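Local coordinates for putative hydrolase (Bacteroides ovatus, PDB 4HBS), which is a putative hydrolase of unconfirmed specificity, built as a five-bladed beta-propeller and probably related to the beta-fructosidase-like glycoside hydrolases, at residues A[91-99]-A[150-159]; A[316-324]-A[334-343]. All coordinates share one frame; numbering follows the deposited sequence.

Contact 1: A[91-99]-A[150-159]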
loop_
_atom_site.group_PDB
_atom_site.type_symbol
_atom_site.label_atom_id
_atom_site.label_comp_id
_atom_site.label_asym_id
_atom_site.label_seq_id
_atom_site.Cartn_x
_atom_site.Cartn_y
_atom_site.Cartn_z
ATOM N N ASN A 91 -22.239 13.297 -1.633
ATOM C CA ASN A 91 -21.786 13.404 -3.015
ATOM C C ASN A 91 -20.266 13.329 -3.140
ATOM O O ASN A 91 -19.577 14.226 -2.665
ATOM C CB ASN A 91 -22.302 14.692 -3.664
ATOM C CG ASN A 91 -23.805 14.749 -3.829
ATOM O OD1 ASN A 91 -24.500 13.723 -3.880
ATOM N ND2 ASN A 91 -24.336 15.953 -3.993
ATOM N N CYS A 92 -19.749 12.254 -3.812
ATOM C CA CYS A 92 -18.313 12.010 -4.003
ATOM C C CYS A 92 -17.961 11.603 -5.421
ATOM O O CYS A 92 -18.772 11.048 -6.150
ATOM C CB CYS A 92 -17.819 10.946 -3.025
ATOM S SG CYS A 92 -17.826 11.459 -1.292
ATOM N N SER A 93 -16.688 11.797 -5.744
ATOM C CA SER A 93 -16.023 11.399 -6.973
ATOM C C SER A 93 -15.306 10.128 -6.644
ATOM O O SER A 93 -14.966 9.949 -5.484
ATOM C CB SER A 93 -15.011 12.462 -7.366
ATOM O OG SER A 93 -14.994 12.693 -8.764
ATOM N N PHE A 94 -14.975 9.283 -7.611
ATOM C CA PHE A 94 -14.243 8.065 -7.286
ATOM C C PHE A 94 -13.008 7.911 -8.198
ATOM O O PHE A 94 -12.878 6.884 -8.892
ATOM C CB PHE A 94 -15.201 6.851 -7.357
ATOM C CG PHE A 94 -14.798 5.630 -6.544
ATOM C CD1 PHE A 94 -14.380 5.757 -5.223
ATOM C CD2 PHE A 94 -14.914 4.349 -7.075
ATOM C CE1 PHE A 94 -14.029 4.642 -4.480
ATOM C CE2 PHE A 94 -14.591 3.227 -6.309
ATOM C CZ PHE A 94 -14.179 3.377 -5.012
ATOM N N PRO A 95 -12.047 8.895 -8.153
ATOM C CA PRO A 95 -10.825 8.795 -8.976
ATOM C C PRO A 95 -10.080 7.471 -8.834
ATOM O O PRO A 95 -10.008 6.934 -7.735
ATOM C CB PRO A 95 -9.957 9.954 -8.448
ATOM C CG PRO A 95 -10.560 10.356 -7.181
ATOM C CD PRO A 95 -12.015 10.143 -7.376
ATOM N N ARG A 96 -9.490 6.970 -9.932
ATOM C CA ARG A 96 -8.767 5.691 -9.901
ATOM C C ARG A 96 -7.468 5.758 -9.128
ATOM O O ARG A 96 -7.013 4.727 -8.651
ATOM C CB ARG A 96 -8.550 5.124 -11.315
ATOM C CG ARG A 96 -9.860 4.895 -12.082
ATOM C CD ARG A 96 -11.021 4.355 -11.217
ATOM N NE ARG A 96 -11.873 3.381 -11.924
ATOM C CZ ARG A 96 -11.945 2.074 -11.660
ATOM N NH1 ARG A 96 -11.197 1.538 -10.706
ATOM N NH2 ARG A 96 -12.752 1.290 -12.365
ATOM N N ASN A 97 -6.926 6.940 -8.924
ATOM C CA ASN A 97 -5.741 7.114 -8.103
ATOM C C ASN A 97 -5.565 8.582 -7.767
ATOM O O ASN A 97 -6.102 9.461 -8.451
ATOM C CB ASN A 97 -4.471 6.548 -8.766
ATOM C CG ASN A 97 -4.212 7.084 -10.142
ATOM O OD1 ASN A 97 -4.016 8.278 -10.321
ATOM N ND2 ASN A 97 -4.240 6.228 -11.163
ATOM N N SER A 98 -4.812 8.835 -6.716
ATOM C CA SER A 98 -4.534 10.181 -6.248
ATOM C C SER A 98 -3.356 10.136 -5.327
ATOM O O SER A 98 -2.944 9.046 -4.910
ATOM C CB SER A 98 -5.749 10.778 -5.541
ATOM O OG SER A 98 -6.239 9.939 -4.511
ATOM N N ILE A 99 -2.771 11.297 -5.042
ATOM C CA ILE A 99 -1.615 11.368 -4.169
ATOM C C ILE A 99 -1.792 12.501 -3.155
ATOM O O ILE A 99 -2.693 13.344 -3.269
ATOM C CB ILE A 99 -0.289 11.495 -4.985
ATOM C CG1 ILE A 99 -0.183 12.864 -5.712
ATOM C CG2 ILE A 99 -0.136 10.304 -5.965
ATOM C CD1 ILE A 99 1.076 13.093 -6.542
ATOM N N GLY A 150 -15.491 15.591 -14.970
ATOM C CA GLY A 150 -15.403 14.736 -13.795
ATOM C C GLY A 150 -15.736 13.271 -13.976
ATOM O O GLY A 150 -15.744 12.545 -12.977
ATOM N N GLU A 151 -15.971 12.787 -15.230
ATOM C CA GLU A 151 -16.217 11.352 -15.441
ATOM C C GLU A 151 -14.895 10.624 -15.153
ATOM O O GLU A 151 -13.830 11.150 -15.487
ATOM C CB GLU A 151 -16.710 11.018 -16.885
ATOM C CG GLU A 151 -17.945 11.742 -17.455
ATOM C CD GLU A 151 -19.173 11.977 -16.590
ATOM O OE1 GLU A 151 -19.541 11.072 -15.807
ATOM O OE2 GLU A 151 -19.813 13.044 -16.760
ATOM N N ILE A 152 -14.950 9.455 -14.482
ATOM C CA ILE A 152 -13.750 8.681 -14.153
ATOM C C ILE A 152 -13.677 7.425 -15.054
ATOM O O ILE A 152 -14.702 6.801 -15.341
ATOM C CB ILE A 152 -13.754 8.318 -12.665
ATOM C CG1 ILE A 152 -13.862 9.570 -11.756
ATOM C CG2 ILE A 152 -12.543 7.476 -12.319
ATOM C CD1 ILE A 152 -12.855 10.561 -11.892
ATOM N N ASP A 153 -12.448 7.055 -15.469
ATOM C CA ASP A 153 -12.177 5.899 -16.343
ATOM C C ASP A 153 -12.477 4.603 -15.683
ATOM O O ASP A 153 -12.011 4.364 -14.569
ATOM C CB ASP A 153 -10.700 5.849 -16.751
ATOM C CG ASP A 153 -10.268 7.050 -17.515
ATOM O OD1 ASP A 153 -10.877 7.330 -18.571
ATOM O OD2 ASP A 153 -9.369 7.757 -17.033
ATOM N N GLN A 154 -13.205 3.727 -16.387
ATOM C CA GLN A 154 -13.537 2.400 -15.880
ATOM C C GLN A 154 -12.914 1.304 -16.705
ATOM O O GLN A 154 -12.980 0.160 -16.270
ATOM C CB GLN A 154 -15.058 2.201 -15.837
ATOM C CG GLN A 154 -15.822 3.312 -15.142
ATOM C CD GLN A 154 -15.399 3.513 -13.723
ATOM O OE1 GLN A 154 -14.763 4.504 -13.387
ATOM N NE2 GLN A 154 -15.727 2.572 -12.856
ATOM N N ASP A 155 -12.261 1.640 -17.847
ATOM C CA ASP A 155 -11.698 0.660 -18.778
ATOM C C ASP A 155 -10.251 0.344 -18.448
ATOM O O ASP A 155 -9.959 -0.782 -18.025
ATOM C CB ASP A 155 -11.838 1.120 -20.259
ATOM C CG ASP A 155 -11.492 2.580 -20.605
ATOM O OD1 ASP A 155 -11.240 3.383 -19.662
ATOM O OD2 ASP A 155 -11.472 2.915 -21.814
ATOM N N TYR A 156 -9.346 1.325 -18.632
ATOM C CA TYR A 156 -7.917 1.170 -18.375
ATOM C C TYR A 156 -7.512 2.144 -17.292
ATOM O O TYR A 156 -7.964 3.291 -17.304
ATOM C CB TYR A 156 -7.121 1.392 -19.669
ATOM C CG TYR A 156 -7.533 0.408 -20.739
ATOM C CD1 TYR A 156 -7.144 -0.923 -20.673
ATOM C CD2 TYR A 156 -8.457 0.762 -21.720
ATOM C CE1 TYR A 156 -7.589 -1.858 -21.609
ATOM C CE2 TYR A 156 -8.918 -0.165 -22.655
ATOM C CZ TYR A 156 -8.477 -1.476 -22.601
ATOM O OH TYR A 156 -8.894 -2.409 -23.528
ATOM N N LEU A 157 -6.705 1.703 -16.337
ATOM C CA LEU A 157 -6.305 2.592 -15.243
ATOM C C LEU A 157 -4.953 2.206 -14.669
ATOM O O LEU A 157 -4.339 1.238 -15.120
ATOM C CB LEU A 157 -7.397 2.587 -14.127
ATOM C CG LEU A 157 -7.674 1.239 -13.457
ATOM C CD1 LEU A 157 -6.932 1.101 -12.157
ATOM C CD2 LEU A 157 -9.107 1.075 -13.182
ATOM N N TYR A 158 -4.484 3.013 -13.696
ATOM C CA TYR A 158 -3.227 2.824 -12.999
ATOM C C TYR A 158 -3.484 2.715 -11.512
ATOM O O TYR A 158 -4.277 3.489 -10.974
ATOM C CB TYR A 158 -2.271 4.013 -13.266
ATOM C CG TYR A 158 -1.490 3.933 -14.567
ATOM C CD1 TYR A 158 -0.709 2.817 -14.872
ATOM C CD2 TYR A 158 -1.462 5.003 -15.453
ATOM C CE1 TYR A 158 0.021 2.742 -16.059
ATOM C CE2 TYR A 158 -0.726 4.942 -16.638
ATOM C CZ TYR A 158 -0.013 3.795 -16.953
ATOM O OH TYR A 158 0.701 3.708 -18.122
ATOM N N TRP A 159 -2.804 1.783 -10.837
ATOM C CA TRP A 159 -2.871 1.675 -9.391
ATOM C C TRP A 159 -1.429 1.679 -8.863
ATOM O O TRP A 159 -0.499 1.308 -9.585
ATOM C CB TRP A 159 -3.685 0.459 -8.944
ATOM C CG TRP A 159 -5.179 0.662 -8.940
ATOM C CD1 TRP A 159 -5.860 1.840 -8.800
ATOM C CD2 TRP A 159 -6.170 -0.359 -9.061
ATOM N NE1 TRP A 159 -7.213 1.611 -8.814
ATOM C CE2 TRP A 159 -7.434 0.266 -8.952
ATOM C CE3 TRP A 159 -6.117 -1.761 -9.176
ATOM C CZ2 TRP A 159 -8.626 -0.466 -8.940
ATOM C CZ3 TRP A 159 -7.302 -2.473 -9.240
ATOM C CH2 TRP A 159 -8.537 -1.829 -9.121
#

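Contact 2: A[316-324]-A[334-343]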
loop_
_atom_site.group_PDB
_atom_site.type_symbol
_atom_site.label_atom_id
_atom_site.label_comp_id
_atom_site.label_asym_id
_atom_site.label_seq_id
_atom_site.Cartn_x
_atom_site.Cartn_y
_atom_site.Cartn_z
ATOM N N PHE A 316 -7.943 -13.245 1.632
ATOM C CA PHE A 316 -8.346 -12.119 2.479
ATOM C C PHE A 316 -8.383 -12.509 3.963
ATOM O O PHE A 316 -9.341 -12.180 4.681
ATOM C CB PHE A 316 -9.713 -11.576 2.047
ATOM C CG PHE A 316 -9.780 -11.169 0.603
ATOM C CD1 PHE A 316 -9.154 -10.020 0.166
ATOM C CD2 PHE A 316 -10.537 -11.897 -0.308
ATOM C CE1 PHE A 316 -9.285 -9.590 -1.155
ATOM C CE2 PHE A 316 -10.637 -11.490 -1.641
ATOM C CZ PHE A 316 -10.024 -10.331 -2.053
ATOM N N GLY A 317 -7.359 -13.227 4.400
ATOM C CA GLY A 317 -7.284 -13.672 5.776
ATOM C C GLY A 317 -6.969 -12.512 6.685
ATOM O O GLY A 317 -6.326 -11.547 6.271
ATOM N N ARG A 318 -7.464 -12.581 7.906
ATOM C CA ARG A 318 -7.229 -11.552 8.902
ATOM C C ARG A 318 -5.890 -11.791 9.561
ATOM O O ARG A 318 -5.380 -10.858 10.171
ATOM C CB ARG A 318 -8.359 -11.521 9.944
ATOM C CG ARG A 318 -9.724 -11.244 9.340
ATOM C CD ARG A 318 -10.839 -11.097 10.362
ATOM N NE ARG A 318 -11.144 -12.339 11.105
ATOM C CZ ARG A 318 -10.994 -12.537 12.428
ATOM N NH1 ARG A 318 -10.493 -11.576 13.208
ATOM N NH2 ARG A 318 -11.332 -13.702 12.973
ATOM N N ASP A 319 -5.292 -13.012 9.445
ATOM C CA ASP A 319 -3.962 -13.278 10.030
ATOM C C ASP A 319 -2.850 -12.579 9.216
ATOM O O ASP A 319 -2.738 -12.810 8.016
ATOM C CB ASP A 319 -3.662 -14.798 10.129
ATOM C CG ASP A 319 -4.435 -15.576 11.197
ATOM O OD1 ASP A 319 -5.120 -14.933 12.027
ATOM O OD2 ASP A 319 -4.333 -16.831 11.214
ATOM N N VAL A 320 -2.064 -11.698 9.876
ATOM C CA VAL A 320 -0.918 -10.999 9.275
ATOM C C VAL A 320 0.279 -11.889 9.515
ATOM O O VAL A 320 0.610 -12.137 10.675
ATOM C CB VAL A 320 -0.726 -9.596 9.887
ATOM C CG1 VAL A 320 0.537 -8.928 9.343
ATOM C CG2 VAL A 320 -1.959 -8.736 9.636
ATOM N N LEU A 321 0.908 -12.397 8.443
ATOM C CA LEU A 321 2.022 -13.339 8.539
ATOM C C LEU A 321 3.378 -12.683 8.492
ATOM O O LEU A 321 3.530 -11.611 7.913
ATOM C CB LEU A 321 1.948 -14.342 7.385
ATOM C CG LEU A 321 0.624 -15.059 7.219
ATOM C CD1 LEU A 321 0.708 -16.047 6.092
ATOM C CD2 LEU A 321 0.189 -15.735 8.514
HETATM N N MSE A 322 4.384 -13.364 9.064
HETATM C CA MSE A 322 5.763 -12.910 9.032
HETATM C C MSE A 322 6.690 -14.087 8.766
HETATM O O MSE A 322 6.511 -15.152 9.362
HETATM C CB MSE A 322 6.165 -12.206 10.329
HETATM C CG MSE A 322 7.547 -11.538 10.224
HETATM SE SE MSE A 322 8.176 -10.705 11.834
HETATM C CE MSE A 322 7.183 -9.206 11.712
ATOM N N PHE A 323 7.692 -13.876 7.879
ATOM C CA PHE A 323 8.742 -14.846 7.518
ATOM C C PHE A 323 10.081 -14.173 7.639
ATOM O O PHE A 323 10.135 -12.945 7.604
ATOM C CB PHE A 323 8.577 -15.349 6.077
ATOM C CG PHE A 323 7.196 -15.788 5.681
ATOM C CD1 PHE A 323 6.215 -14.857 5.377
ATOM C CD2 PHE A 323 6.889 -17.135 5.552
ATOM C CE1 PHE A 323 4.939 -15.263 4.988
ATOM C CE2 PHE A 323 5.620 -17.539 5.150
ATOM C CZ PHE A 323 4.652 -16.599 4.867
ATOM N N ARG A 324 11.168 -14.945 7.703
ATOM C CA ARG A 324 12.505 -14.365 7.772
ATOM C C ARG A 324 13.482 -15.063 6.824
ATOM O O ARG A 324 13.276 -16.221 6.462
ATOM C CB ARG A 324 13.046 -14.409 9.210
ATOM C CG ARG A 324 13.112 -15.805 9.824
ATOM C CD ARG A 324 14.012 -15.810 11.030
ATOM N NE ARG A 324 14.073 -17.118 11.672
ATOM C CZ ARG A 324 14.677 -17.356 12.836
ATOM N NH1 ARG A 324 15.284 -16.369 13.496
ATOM N NH2 ARG A 324 14.676 -18.580 13.355
ATOM N N ASP A 334 10.163 -20.036 8.279
ATOM C CA ASP A 334 9.637 -19.925 9.630
ATOM C C ASP A 334 8.483 -18.934 9.681
ATOM O O ASP A 334 8.608 -17.825 10.212
ATOM C CB ASP A 334 10.779 -19.561 10.607
ATOM C CG ASP A 334 11.986 -20.487 10.466
ATOM O OD1 ASP A 334 11.780 -21.703 10.235
ATOM O OD2 ASP A 334 13.138 -19.983 10.542
ATOM N N GLN A 335 7.351 -19.336 9.103
ATOM C CA GLN A 335 6.163 -18.494 9.098
ATOM C C GLN A 335 5.689 -18.318 10.523
ATOM O O GLN A 335 5.790 -19.252 11.320
ATOM C CB GLN A 335 5.056 -19.127 8.249
ATOM C CG GLN A 335 3.782 -18.287 8.081
ATOM C CD GLN A 335 2.734 -19.118 7.380
ATOM O OE1 GLN A 335 2.878 -19.459 6.204
ATOM N NE2 GLN A 335 1.711 -19.563 8.109
ATOM N N LYS A 336 5.220 -17.124 10.855
ATOM C CA LYS A 336 4.661 -16.807 12.171
ATOM C C LYS A 336 3.418 -15.961 11.965
ATOM O O LYS A 336 3.338 -15.265 10.957
ATOM C CB LYS A 336 5.680 -16.029 13.028
ATOM C CG LYS A 336 6.969 -16.766 13.370
ATOM C CD LYS A 336 6.820 -17.603 14.589
ATOM C CE LYS A 336 7.932 -18.594 14.737
ATOM N NZ LYS A 336 8.007 -19.109 16.124
ATOM N N THR A 337 2.457 -16.000 12.885
ATOM C CA THR A 337 1.291 -15.132 12.795
ATOM C C THR A 337 1.600 -13.942 13.702
ATOM O O THR A 337 1.717 -14.103 14.921
ATOM C CB THR A 337 0.009 -15.878 13.124
ATOM O OG1 THR A 337 -0.174 -16.882 12.127
ATOM C CG2 THR A 337 -1.197 -14.978 13.128
ATOM N N LEU A 338 1.817 -12.762 13.091
ATOM C CA LEU A 338 2.136 -11.535 13.824
ATOM C C LEU A 338 0.948 -11.153 14.687
ATOM O O LEU A 338 1.083 -11.015 15.904
ATOM C CB LEU A 338 2.498 -10.426 12.840
ATOM C CG LEU A 338 3.104 -9.174 13.415
ATOM C CD1 LEU A 338 4.416 -9.465 14.098
ATOM C CD2 LEU A 338 3.295 -8.121 12.323
ATOM N N PHE A 339 -0.230 -11.095 14.074
ATOM C CA PHE A 339 -1.490 -10.854 14.765
ATOM C C PHE A 339 -2.673 -11.075 13.813
ATOM O O PHE A 339 -2.474 -11.253 12.613
ATOM C CB PHE A 339 -1.531 -9.452 15.379
ATOM C CG PHE A 339 -1.808 -8.306 14.436
ATOM C CD1 PHE A 339 -0.811 -7.813 13.605
ATOM C CD2 PHE A 339 -3.029 -7.637 14.468
ATOM C CE1 PHE A 339 -1.051 -6.710 12.779
ATOM C CE2 PHE A 339 -3.247 -6.506 13.678
ATOM C CZ PHE A 339 -2.259 -6.051 12.840
ATOM N N THR A 340 -3.885 -11.062 14.358
ATOM C CA THR A 340 -5.125 -11.257 13.609
ATOM C C THR A 340 -5.898 -9.961 13.573
ATOM O O THR A 340 -6.187 -9.402 14.623
ATOM C CB THR A 340 -5.933 -12.363 14.233
ATOM O OG1 THR A 340 -5.094 -13.510 14.360
ATOM C CG2 THR A 340 -7.138 -12.720 13.405
ATOM N N LEU A 341 -6.240 -9.481 12.376
ATOM C CA LEU A 341 -6.946 -8.212 12.219
ATOM C C LEU A 341 -8.369 -8.324 12.712
ATOM O O LEU A 341 -8.939 -9.403 12.620
ATOM C CB LEU A 341 -6.925 -7.763 10.759
ATOM C CG LEU A 341 -5.544 -7.342 10.267
ATOM C CD1 LEU A 341 -5.416 -7.485 8.760
ATOM C CD2 LEU A 341 -5.233 -5.942 10.704
ATOM N N PRO A 342 -8.969 -7.235 13.242
ATOM C CA PRO A 342 -10.337 -7.333 13.775
ATOM C C PRO A 342 -11.386 -7.848 12.803
ATOM O O PRO A 342 -11.304 -7.616 11.600
ATOM C CB PRO A 342 -10.669 -5.897 14.173
ATOM C CG PRO A 342 -9.376 -5.245 14.391
ATOM C CD PRO A 342 -8.405 -5.888 13.460
ATOM N N GLU A 343 -12.401 -8.521 13.356
ATOM C CA GLU A 343 -13.542 -9.048 12.606
ATOM C C GLU A 343 -14.590 -7.909 12.399
ATOM O O GLU A 343 -15.350 -7.936 11.422
ATOM C CB GLU A 343 -14.126 -10.225 13.407
ATOM C CG GLU A 343 -15.198 -11.056 12.720
ATOM C CD GLU A 343 -15.900 -12.002 13.678
ATOM O OE1 GLU A 343 -15.296 -12.353 14.719
ATOM O OE2 GLU A 343 -17.062 -12.384 13.398
#

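Contact 1: A[91-99]-A[150-159]
Arg-96 and Asn-97 belong to a junction between two blades of the beta-propeller: they lie in the loop that runs into strand 98-102 of one blade and meet the chain that enters strand 156-165, the first strand of the next. Arg-96 buries more of its surface in the contact than any other residue. Bends at chi2 (-39°) and chi3 bring its NE to Asp-153 O, 2.8 Å away. The bond is bent at the hydrogen (132°), and the acceptor is tilted from the guanidinium plane. Leu-157 lays CD2 over the centre of one guanidinium face; a leucine methyl is apt apolar cover for a face, since the N-H groups point outward in the plane. Along the aliphatic part of the same chain, Ile-152 CG2 lies 3.6 Å from Arg-96 CD, and it also touches Phe-94 O. Asn-97 brings an amide that can both give and accept: ND2 gives to Tyr-158 O at 2.7 Å, nearly straight but from above the carbonyl plane, and OD1 takes the backbone N-H of Ile-135. Trp-159 turns its indole edge to Arg-96 O. A leucine in place of Arg-96 would probably leave the Asp-77 carboxylate without its cationic mate and Asp-153 O without this donor. Between these two segments side chains, not strand pairing, make the bonds: two donors reach main-chain carbonyls across the junction, and Asp-77 links the sides indirectly, through its salt bridge to Arg-96 NH1 and its hydrogen bond from Trp-159 NE1.

Contact 2: A[316-324]-A[334-343]
Backbone hydrogen bonds link Val-320 and Met-322 to Lys-336, Leu-338 and Phe-339 across the strands, and Leu-341 N to Arg-318 O just past the strand end. Selenomethionine Met-322 and Lys-336 form a hydrogen-bonded pair, with Met-322 N to Lys-336 O at 2.9 Å. Opposite Val-320 stand two residues: Leu-338 N gives to Val-320 O at 2.8 Å and Val-320 N to Phe-339 O. That extra residue is a beta bulge in the antiparallel hairpin of strands 319-325 and 333-340, the last two strands of a four-stranded propeller blade.

Apolar contacts gather at the bulge, where Leu-338 and Phe-339 both lie beside Val-320. Val-320 CG2 sits over the Phe-339 ring face in a CH-pi contact, 4.3 Å from the centroid, and also meets Leu-341 CD1. Met-322 CE touches Leu-338 CD1 at 3.7 Å. Leu-338 and Phe-339 pack on Val-402 of the next sheet, where large apolar side chains suit a buried interface.

Polar side chains hold the ends and the other face. Thr-340 OG1 donates to Asp-319 OD1 at 2.7 Å, on its anti side and 34° out of the carboxylate plane. Arg-318, beside Leu-341 at the open end of the hairpin, bends at chi3 to give NH1 to Leu-341 O at 2.7 Å. At the far end Asp-334 OD2 lies in the guanidinium plane of the extended Arg-324 and receives NE on its anti lone pair at 3.2 Å, a salt bridge; Arg-324 NH2 also binds Ala-413 O.

Overall arrangement
Contact 1 precedes contact 2 along the chain, with no overlap between them, and the two flank the middle of the molecule. Their centres are about 31 Å apart, and even their nearest atoms are separated by about 11 Å. They share no sheet. Contact 1 bridges two blades, joining the approach to strand 98-102 with strand 156-165 and the loop before it, whereas contact 2 lies within one later blade, between its last two strands, and rests against the sheet holding strands 371-377 and 399-403. Together they illustrate two levels of propeller construction: residues 316-324 and 334-343 form the last hairpin of a blade, and residues 91-99 and 150-159 join successive blades.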